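Local coordinates for protein carboxypeptidase A (Helicoverpa armigera, PDB 1JQG) that probably acts as a zinc-dependent metallocarboxypeptidase of the M14 family, removing C-terminal residues from peptides in the insect mid-gut, at residues V173-T187 and N297-G309. Sequence-based numbering, arbitrary orientation.
Sequences VVMMQSLLHCREWVT and NRMALYLDIHSFG. With ZN (zinc ion), chain B.
Met175 SD meets the Tyr302 ring at its edge, 3.8 Å from CE1, a Met-aromatic contact between side chains that run side by side. Val173 CG2 sits over one face of the Arg298 guanidinium, whose NH1 is hydrogen-bonded to Lys171 O and forms a salt bridge with Asp212. The His306 ring carries Glu184 OE1 and Asp304 OD2 at its edge, and a water above one face, offset toward the rim. The His181 ring meets it obliquely, with planes 65° apart.

Gln177 bridges two neighbours. Its CG lies between the backbone N and the carbonyl carbon (chi1 57°), and the extended chain beyond it brings the amide across to strand 299-307. OE1 takes a weak hydrogen bond from Tyr302 OH. NE2 donates to Asp304 OD1 at 3.1 Å, from above the carboxylate plane. Asp304 OD2 accepts from His306 NE2 at 2.8 Å. This puts Gln177 in the second shell, behind an aspartate that is likely to steady the His306 ring. With an alanine here, Tyr302 OH would probably lose this acceptor and Asp304 OD1 its amide donor, leaving the carboxylate held by His306 and the water. That same water links Asp304 OD1, Leu180 N and Ile305 O.

The zinc ion is held by His181 ND1, Glu184 OE1, His306 ND1 (2.4 Å) and a second water. Ser307 N donates to Glu184 OE2 at 3.1 Å, and Asp252 holds His181 NE2.

The backbones pair as parallel strands, as in Met175 N to Leu301 O at 2.8 Å. A beta bulge at Ala300 shifts the register by one. These are adjacent central strands of the mixed sheet of the M14 zinc carboxypeptidase fold. The zinc site lies at their C-terminal ends, with His181 and Glu184 as the HXXE pair in the loop after 173-178 and His306 near the end of 299-307.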
ATOM      1  N   VAL A 173       1.961  -3.593 -21.011  1.00 21.83           N
ATOM      2  CA  VAL A 173       1.518  -2.622 -20.022  1.00 20.95           C
ATOM      3  C   VAL A 173       1.919  -2.980 -18.580  1.00 21.66           C
ATOM      4  O   VAL A 173       1.834  -4.134 -18.119  1.00 24.64           O
ATOM      5  CB  VAL A 173      -0.014  -2.514 -20.076  1.00 20.18           C
ATOM      6  CG1 VAL A 173      -0.610  -1.557 -19.059  1.00 22.46           C
ATOM      7  CG2 VAL A 173      -0.452  -2.057 -21.454  1.00 28.72           C
ATOM      8  N   VAL A 174       2.416  -2.013 -17.860  1.00 18.66           N
ATOM      9  CA  VAL A 174       2.797  -2.127 -16.465  1.00 24.16           C
ATOM     10  C   VAL A 174       1.922  -1.204 -15.599  1.00 25.35           C
ATOM     11  O   VAL A 174       1.937   0.017 -15.785  1.00 27.60           O
ATOM     12  CB  VAL A 174       4.289  -1.763 -16.267  1.00 17.07           C
ATOM     13  CG1 VAL A 174       4.655  -1.754 -14.783  1.00 13.76           C
ATOM     14  CG2 VAL A 174       5.148  -2.723 -17.068  1.00 15.14           C
ATOM     15  N   MET A 175       1.076  -1.799 -14.762  1.00 23.17           N
ATOM     16  CA  MET A 175       0.196  -0.983 -13.926  1.00 23.90           C
ATOM     17  C   MET A 175       0.846  -0.816 -12.561  1.00 21.65           C
ATOM     18  O   MET A 175       1.397  -1.752 -11.995  1.00 22.46           O
ATOM     19  CB  MET A 175      -1.228  -1.560 -13.834  1.00 20.51           C
ATOM     20  CG  MET A 175      -2.224  -0.539 -13.313  1.00 18.18           C
ATOM     21  SD  MET A 175      -3.887  -1.145 -13.234  1.00 15.86           S
ATOM     22  CE  MET A 175      -4.563  -0.082 -11.958  1.00 17.74           C
ATOM     23  N   MET A 176       0.681   0.362 -11.986  1.00 21.41           N
ATOM     24  CA  MET A 176       1.203   0.642 -10.631  1.00 21.35           C
ATOM     25  C   MET A 176       0.236   1.504  -9.841  1.00 17.78           C
ATOM     26  O   MET A 176      -0.451   2.372 -10.391  1.00 20.07           O
ATOM     27  CB  MET A 176       2.525   1.332 -10.871  1.00 28.14           C
ATOM     28  CG  MET A 176       3.312   1.761  -9.669  1.00 28.49           C
ATOM     29  SD  MET A 176       4.557   2.960 -10.232  1.00 28.49           S
ATOM     30  CE  MET A 176       5.212   2.101 -11.633  1.00 22.55           C
ATOM     31  N   GLN A 177       0.069   1.198  -8.565  1.00 19.02           N
ATOM     32  CA  GLN A 177      -0.852   1.973  -7.723  1.00 18.83           C
ATOM     33  C   GLN A 177      -0.386   2.091  -6.284  1.00 14.72           C
ATOM     34  O   GLN A 177       0.324   1.263  -5.787  1.00 15.61           O
ATOM     35  CB  GLN A 177      -2.269   1.389  -7.668  1.00 20.11           C
ATOM     36  CG  GLN A 177      -2.326  -0.055  -7.181  1.00 21.48           C
ATOM     37  CD  GLN A 177      -3.736  -0.606  -7.161  1.00 20.35           C
ATOM     38  OE1 GLN A 177      -4.368  -0.559  -8.215  1.00 22.04           O
ATOM     39  NE2 GLN A 177      -4.192  -1.094  -6.003  1.00 16.67           N
ATOM     40  N   SER A 178      -0.869   3.091  -5.576  1.00 16.65           N
ATOM     41  CA  SER A 178      -0.523   3.335  -4.203  1.00 19.67           C
ATOM     42  C   SER A 178      -1.673   3.989  -3.439  1.00 17.86           C
ATOM     43  O   SER A 178      -2.658   4.364  -4.036  1.00 14.65           O
ATOM     44  CB  SER A 178       0.772   4.180  -4.072  1.00 16.58           C
ATOM     45  OG  SER A 178       0.641   5.483  -4.600  1.00 14.18           O
ATOM     46  N   LEU A 179      -1.533   4.020  -2.110  1.00 17.33           N
ATOM     47  CA  LEU A 179      -2.510   4.638  -1.236  1.00 17.00           C
ATOM     48  C   LEU A 179      -3.868   3.957  -1.202  1.00 16.09           C
ATOM     49  O   LEU A 179      -4.855   4.543  -0.831  1.00 14.77           O
ATOM     50  CB  LEU A 179      -2.634   6.131  -1.530  1.00 14.61           C
ATOM     51  CG  LEU A 179      -1.468   7.026  -1.057  1.00 16.98           C
ATOM     52  CD1 LEU A 179      -1.732   8.500  -1.317  1.00 15.42           C
ATOM     53  CD2 LEU A 179      -1.098   6.858   0.410  1.00 13.33           C
ATOM     54  N   LEU A 180      -3.927   2.666  -1.449  1.00 19.42           N
ATOM     55  CA  LEU A 180      -5.125   1.862  -1.318  1.00 19.97           C
ATOM     56  C   LEU A 180      -5.545   1.868   0.166  1.00 19.64           C
ATOM     57  O   LEU A 180      -6.729   2.009   0.487  1.00 16.17           O
ATOM     58  CB  LEU A 180      -4.905   0.458  -1.872  1.00 18.18           C
ATOM     59  CG  LEU A 180      -6.148  -0.412  -2.081  1.00 19.14           C
ATOM     60  CD1 LEU A 180      -7.050   0.236  -3.084  1.00 14.66           C
ATOM     61  CD2 LEU A 180      -5.859  -1.847  -2.480  1.00 13.03           C
ATOM     62  N   HIS A 181      -4.571   1.701   1.047  1.00 17.02           N
ATOM     63  CA  HIS A 181      -4.701   1.878   2.474  1.00 18.65           C
ATOM     64  C   HIS A 181      -4.154   3.272   2.792  1.00 23.16           C
ATOM     65  O   HIS A 181      -2.939   3.556   2.899  1.00 25.21           O
ATOM     66  CB  HIS A 181      -3.930   0.804   3.215  1.00 18.25           C
ATOM     67  CG  HIS A 181      -4.598  -0.522   3.229  1.00 16.13           C
ATOM     68  ND1 HIS A 181      -4.001  -1.717   3.250  1.00 18.26           N
ATOM     69  CD2 HIS A 181      -5.892  -0.927   3.233  1.00 19.04           C
ATOM     70  CE1 HIS A 181      -4.679  -2.811   3.274  1.00 13.30           C
ATOM     71  NE2 HIS A 181      -5.907  -2.307   3.260  1.00 20.70           N
ATOM     72  N   CYS A 182      -5.052   4.235   2.952  1.00 22.26           N
ATOM     73  CA  CYS A 182      -4.734   5.629   3.110  1.00 15.36           C
ATOM     74  C   CYS A 182      -3.733   6.040   4.142  1.00 14.60           C
ATOM     75  O   CYS A 182      -3.107   7.096   3.981  1.00 18.22           O
ATOM     76  CB  CYS A 182      -6.088   6.291   3.254  1.00 21.41           C
ATOM     77  SG  CYS A 182      -7.195   5.678   4.516  1.00 16.72           S
ATOM     78  N   ARG A 183      -3.463   5.262   5.163  1.00 16.92           N
ATOM     79  CA  ARG A 183      -2.509   5.614   6.213  1.00 15.95           C
ATOM     80  C   ARG A 183      -1.067   5.294   5.831  1.00 19.58           C
ATOM     81  O   ARG A 183      -0.115   5.717   6.502  1.00 21.14           O
ATOM     82  CB  ARG A 183      -2.765   4.909   7.528  1.00 16.54           C
ATOM     83  CG  ARG A 183      -2.696   3.407   7.529  1.00 15.10           C
ATOM     84  CD  ARG A 183      -3.169   2.819   8.849  1.00 19.76           C
ATOM     85  NE  ARG A 183      -2.851   1.388   8.967  1.00 18.63           N
ATOM     86  CZ  ARG A 183      -3.304   0.650   9.978  1.00 14.88           C
ATOM     87  NH1 ARG A 183      -4.029   1.185  10.944  1.00 16.11           N
ATOM     88  NH2 ARG A 183      -3.005  -0.617  10.116  1.00 20.26           N
ATOM     89  N   GLU A 184      -0.901   4.533   4.739  1.00 16.95           N
ATOM     90  CA  GLU A 184       0.445   4.219   4.272  1.00 17.74           C
ATOM     91  C   GLU A 184       1.033   5.311   3.380  1.00 18.53           C
ATOM     92  O   GLU A 184       1.138   5.132   2.163  1.00 18.25           O
ATOM     93  CB  GLU A 184       0.431   2.879   3.543  1.00 15.67           C
ATOM     94  CG  GLU A 184      -0.158   1.787   4.372  1.00 18.41           C
ATOM     95  CD  GLU A 184      -0.437   0.545   3.564  1.00 18.66           C
ATOM     96  OE1 GLU A 184      -0.870  -0.328   4.363  1.00 15.08           O
ATOM     97  OE2 GLU A 184      -0.239   0.576   2.362  1.00 17.79           O
ATOM     98  N   TRP A 185       1.378   6.452   3.986  1.00 18.63           N
ATOM     99  CA  TRP A 185       1.796   7.648   3.299  1.00 16.93           C
ATOM    100  C   TRP A 185       3.059   7.531   2.502  1.00 16.41           C
ATOM    101  O   TRP A 185       3.201   8.069   1.416  1.00 17.10           O
ATOM    102  CB  TRP A 185       1.964   8.825   4.284  1.00 16.13           C
ATOM    103  CG  TRP A 185       0.660   9.371   4.786  1.00 19.29           C
ATOM    104  CD1 TRP A 185      -0.597   8.860   4.599  1.00 18.43           C
ATOM    105  CD2 TRP A 185       0.487  10.557   5.580  1.00 21.68           C
ATOM    106  NE1 TRP A 185      -1.532   9.664   5.236  1.00 18.84           N
ATOM    107  CE2 TRP A 185      -0.889  10.694   5.848  1.00 15.29           C
ATOM    108  CE3 TRP A 185       1.385  11.511   6.103  1.00 19.92           C
ATOM    109  CZ2 TRP A 185      -1.384  11.748   6.597  1.00 19.88           C
ATOM    110  CZ3 TRP A 185       0.869  12.560   6.851  1.00 13.48           C
ATOM    111  CH2 TRP A 185      -0.496  12.667   7.092  1.00 14.10           C
ATOM    112  N   VAL A 186       3.991   6.706   2.938  1.00 20.18           N
ATOM    113  CA  VAL A 186       5.242   6.473   2.245  1.00 22.83           C
ATOM    114  C   VAL A 186       5.075   5.800   0.877  1.00 22.39           C
ATOM    115  O   VAL A 186       6.036   5.750   0.107  1.00 21.20           O
ATOM    116  CB  VAL A 186       6.218   5.694   3.156  1.00 26.71           C
ATOM    117  CG1 VAL A 186       5.918   4.204   3.304  1.00 22.72           C
ATOM    118  CG2 VAL A 186       7.652   5.900   2.665  1.00 27.19           C
ATOM    119  N   THR A 187       3.871   5.324   0.520  1.00 18.74           N
ATOM    120  CA  THR A 187       3.636   4.691  -0.760  1.00 15.72           C
ATOM    121  C   THR A 187       3.512   5.691  -1.904  1.00 18.32           C
ATOM    122  O   THR A 187       3.829   5.321  -3.081  1.00 17.32           O
ATOM    123  CB  THR A 187       2.407   3.776  -0.764  1.00 14.70           C
ATOM    124  OG1 THR A 187       1.206   4.515  -0.518  1.00 17.74           O
ATOM    125  CG2 THR A 187       2.604   2.687   0.277  1.00 24.69           C
ATOM    126  N   ASN A 297      -5.684  -7.497 -21.967  1.00 34.68           N
ATOM    127  CA  ASN A 297      -5.157  -8.101 -23.173  1.00 34.34           C
ATOM    128  C   ASN A 297      -3.641  -8.037 -23.294  1.00 32.65           C
ATOM    129  O   ASN A 297      -3.022  -8.914 -23.880  1.00 34.88           O
ATOM    130  CB  ASN A 297      -5.751  -7.392 -24.406  1.00 43.04           C
ATOM    131  CG  ASN A 297      -5.408  -8.132 -25.688  1.00 47.70           C
ATOM    132  OD1 ASN A 297      -5.720  -9.310 -25.916  1.00 50.42           O
ATOM    133  ND2 ASN A 297      -4.748  -7.375 -26.567  1.00 53.48           N
ATOM    134  N   ARG A 298      -2.997  -7.038 -22.700  1.00 27.23           N
ATOM    135  CA  ARG A 298      -1.555  -6.923 -22.750  1.00 27.45           C
ATOM    136  C   ARG A 298      -0.845  -6.457 -21.483  1.00 23.09           C
ATOM    137  O   ARG A 298       0.317  -6.050 -21.540  1.00 21.49           O
ATOM    138  CB  ARG A 298      -1.175  -6.020 -23.943  1.00 27.07           C
ATOM    139  CG  ARG A 298      -1.654  -4.575 -23.796  1.00 25.94           C
ATOM    140  CD  ARG A 298      -1.502  -3.895 -25.166  1.00 24.48           C
ATOM    141  NE  ARG A 298      -1.926  -2.520 -25.114  1.00 19.99           N
ATOM    142  CZ  ARG A 298      -1.186  -1.435 -25.011  1.00 24.97           C
ATOM    143  NH1 ARG A 298       0.138  -1.576 -24.952  1.00 14.19           N
ATOM    144  NH2 ARG A 298      -1.740  -0.212 -24.978  1.00 28.37           N
ATOM    145  N   MET A 299      -1.478  -6.558 -20.333  1.00 23.66           N
ATOM    146  CA  MET A 299      -0.876  -6.217 -19.049  1.00 27.04           C
ATOM    147  C   MET A 299       0.180  -7.244 -18.628  1.00 27.60           C
ATOM    148  O   MET A 299      -0.187  -8.411 -18.423  1.00 30.11           O
ATOM    149  CB  MET A 299      -1.923  -6.148 -17.918  1.00 21.99           C
ATOM    150  CG  MET A 299      -1.362  -5.515 -16.646  1.00 19.09           C
ATOM    151  SD  MET A 299      -2.541  -5.201 -15.360  1.00 31.48           S
ATOM    152  CE  MET A 299      -3.518  -3.864 -16.104  1.00 23.84           C
ATOM    153  N   ALA A 300       1.438  -6.789 -18.541  1.00 24.74           N
ATOM    154  CA  ALA A 300       2.514  -7.723 -18.184  1.00 23.24           C
ATOM    155  C   ALA A 300       2.817  -7.726 -16.682  1.00 24.18           C
ATOM    156  O   ALA A 300       3.205  -8.785 -16.175  1.00 24.98           O
ATOM    157  CB  ALA A 300       3.799  -7.431 -18.944  1.00 18.93           C
ATOM    158  N   LEU A 301       2.658  -6.592 -16.012  1.00 20.27           N
ATOM    159  CA  LEU A 301       3.033  -6.503 -14.604  1.00 21.71           C
ATOM    160  C   LEU A 301       2.072  -5.557 -13.852  1.00 22.31           C
ATOM    161  O   LEU A 301       1.676  -4.510 -14.426  1.00 17.87           O
ATOM    162  CB  LEU A 301       4.460  -5.951 -14.421  1.00 11.47           C
ATOM    163  CG  LEU A 301       5.005  -5.804 -13.015  1.00 11.58           C
ATOM    164  CD1 LEU A 301       5.090  -7.106 -12.205  1.00 14.54           C
ATOM    165  CD2 LEU A 301       6.403  -5.178 -13.072  1.00 13.84           C
ATOM    166  N   TYR A 302       1.701  -6.010 -12.662  1.00 14.25           N
ATOM    167  CA  TYR A 302       0.823  -5.238 -11.805  1.00 17.17           C
ATOM    168  C   TYR A 302       1.432  -5.116 -10.403  1.00 15.65           C
ATOM    169  O   TYR A 302       1.755  -6.145  -9.799  1.00 14.26           O
ATOM    170  CB  TYR A 302      -0.560  -5.896 -11.707  1.00 15.99           C
ATOM    171  CG  TYR A 302      -1.527  -5.224 -10.770  1.00 16.84           C
ATOM    172  CD1 TYR A 302      -2.347  -4.201 -11.213  1.00 15.44           C
ATOM    173  CD2 TYR A 302      -1.629  -5.612  -9.420  1.00 17.50           C
ATOM    174  CE1 TYR A 302      -3.274  -3.570 -10.398  1.00 13.01           C
ATOM    175  CE2 TYR A 302      -2.555  -4.987  -8.577  1.00 20.18           C
ATOM    176  CZ  TYR A 302      -3.377  -3.971  -9.092  1.00 19.69           C
ATOM    177  OH  TYR A 302      -4.240  -3.373  -8.233  1.00 20.88           O
ATOM    178  N   LEU A 303       1.511  -3.889  -9.899  1.00 13.72           N
ATOM    179  CA  LEU A 303       2.117  -3.639  -8.611  1.00 19.74           C
ATOM    180  C   LEU A 303       1.197  -2.840  -7.688  1.00 18.30           C
ATOM    181  O   LEU A 303       0.799  -1.717  -7.962  1.00 17.64           O
ATOM    182  CB  LEU A 303       3.483  -2.944  -8.760  1.00 22.61           C
ATOM    183  CG  LEU A 303       4.544  -3.646  -9.600  1.00 24.41           C
ATOM    184  CD1 LEU A 303       5.808  -2.817  -9.749  1.00 32.26           C
ATOM    185  CD2 LEU A 303       4.892  -5.023  -9.039  1.00 28.54           C
ATOM    186  N   ASP A 304       0.867  -3.416  -6.551  1.00 19.62           N
ATOM    187  CA  ASP A 304       0.075  -2.752  -5.512  1.00 18.90           C
ATOM    188  C   ASP A 304       1.036  -2.379  -4.389  1.00 17.15           C
ATOM    189  O   ASP A 304       1.452  -3.253  -3.608  1.00 19.19           O
ATOM    190  CB  ASP A 304      -1.024  -3.701  -5.015  1.00 17.23           C
ATOM    191  CG  ASP A 304      -1.993  -3.038  -4.064  1.00 16.42           C
ATOM    192  OD1 ASP A 304      -2.013  -1.801  -3.934  1.00 17.24           O
ATOM    193  OD2 ASP A 304      -2.771  -3.779  -3.416  1.00 21.07           O
ATOM    194  N   ILE A 305       1.395  -1.111  -4.331  1.00 16.93           N
ATOM    195  CA  ILE A 305       2.380  -0.626  -3.379  1.00 20.99           C
ATOM    196  C   ILE A 305       1.796  -0.301  -2.019  1.00 20.66           C
ATOM    197  O   ILE A 305       1.085   0.684  -1.834  1.00 22.91           O
ATOM    198  CB  ILE A 305       3.192   0.573  -3.952  1.00 21.92           C
ATOM    199  CG1 ILE A 305       3.861   0.096  -5.276  1.00 15.40           C
ATOM    200  CG2 ILE A 305       4.273   1.058  -3.003  1.00 10.70           C
ATOM    201  CD1 ILE A 305       4.603   1.169  -6.040  1.00 26.74           C
ATOM    202  N   HIS A 306       2.216  -1.063  -1.018  1.00 18.54           N
ATOM    203  CA  HIS A 306       1.838  -0.836   0.353  1.00 21.03           C
ATOM    204  C   HIS A 306       3.081  -0.553   1.217  1.00 24.79           C
ATOM    205  O   HIS A 306       4.217  -0.528   0.821  1.00 24.27           O
ATOM    206  CB  HIS A 306       1.143  -2.079   0.963  1.00 11.96           C
ATOM    207  CG  HIS A 306      -0.176  -2.373   0.332  1.00 19.42           C
ATOM    208  ND1 HIS A 306      -1.369  -2.055   0.882  1.00 18.03           N
ATOM    209  CD2 HIS A 306      -0.572  -2.938  -0.841  1.00 15.67           C
ATOM    210  CE1 HIS A 306      -2.430  -2.397   0.248  1.00 15.06           C
ATOM    211  NE2 HIS A 306      -1.947  -2.931  -0.858  1.00 20.71           N
ATOM    212  N   SER A 307       2.760  -0.256   2.466  1.00 29.06           N
ATOM    213  CA  SER A 307       3.621  -0.031   3.544  1.00 27.22           C
ATOM    214  C   SER A 307       3.025  -0.548   4.898  1.00 29.86           C
ATOM    215  O   SER A 307       1.809  -0.737   4.964  1.00 28.15           O
ATOM    216  CB  SER A 307       4.081   1.393   3.878  1.00 30.49           C
ATOM    217  OG  SER A 307       3.094   2.126   4.592  1.00 28.44           O
ATOM    218  N   PHE A 308       3.467  -1.572   5.614  1.00 25.48           N
ATOM    219  CA  PHE A 308       4.855  -1.527   6.046  1.00 26.60           C
ATOM    220  C   PHE A 308       5.508  -2.903   6.164  1.00 27.82           C
ATOM    221  O   PHE A 308       4.745  -3.860   6.510  1.00 23.70           O
ATOM    222  CB  PHE A 308       5.273  -0.506   7.102  1.00 29.87           C
ATOM    223  CG  PHE A 308       4.986  -0.992   8.485  1.00 33.80           C
ATOM    224  CD1 PHE A 308       5.946  -1.755   9.133  1.00 31.17           C
ATOM    225  CD2 PHE A 308       3.806  -0.740   9.152  1.00 33.05           C
ATOM    226  CE1 PHE A 308       5.746  -2.249  10.404  1.00 29.87           C
ATOM    227  CE2 PHE A 308       3.589  -1.230  10.419  1.00 32.44           C
ATOM    228  CZ  PHE A 308       4.559  -1.980  11.059  1.00 29.46           C
ATOM    229  N   GLY A 309       6.762  -3.343   5.876  1.00 23.07           N
ATOM    230  CA  GLY A 309       7.297  -4.671   5.981  1.00 20.84           C
ATOM    231  C   GLY A 309       8.622  -5.039   5.313  1.00 21.75           C
ATOM    232  O   GLY A 309       9.300  -6.035   5.624  1.00 20.65           O
TER
HETATM  233 ZN    ZN B 413      -1.782  -2.031   3.207  1.00 25.88          ZN
HETATM  234  O   HOH W   1      -1.845   0.746  -2.784  1.00 18.35           O
HETATM  235  O   HOH W   2      -1.192  -4.169   4.235  1.00 17.20           O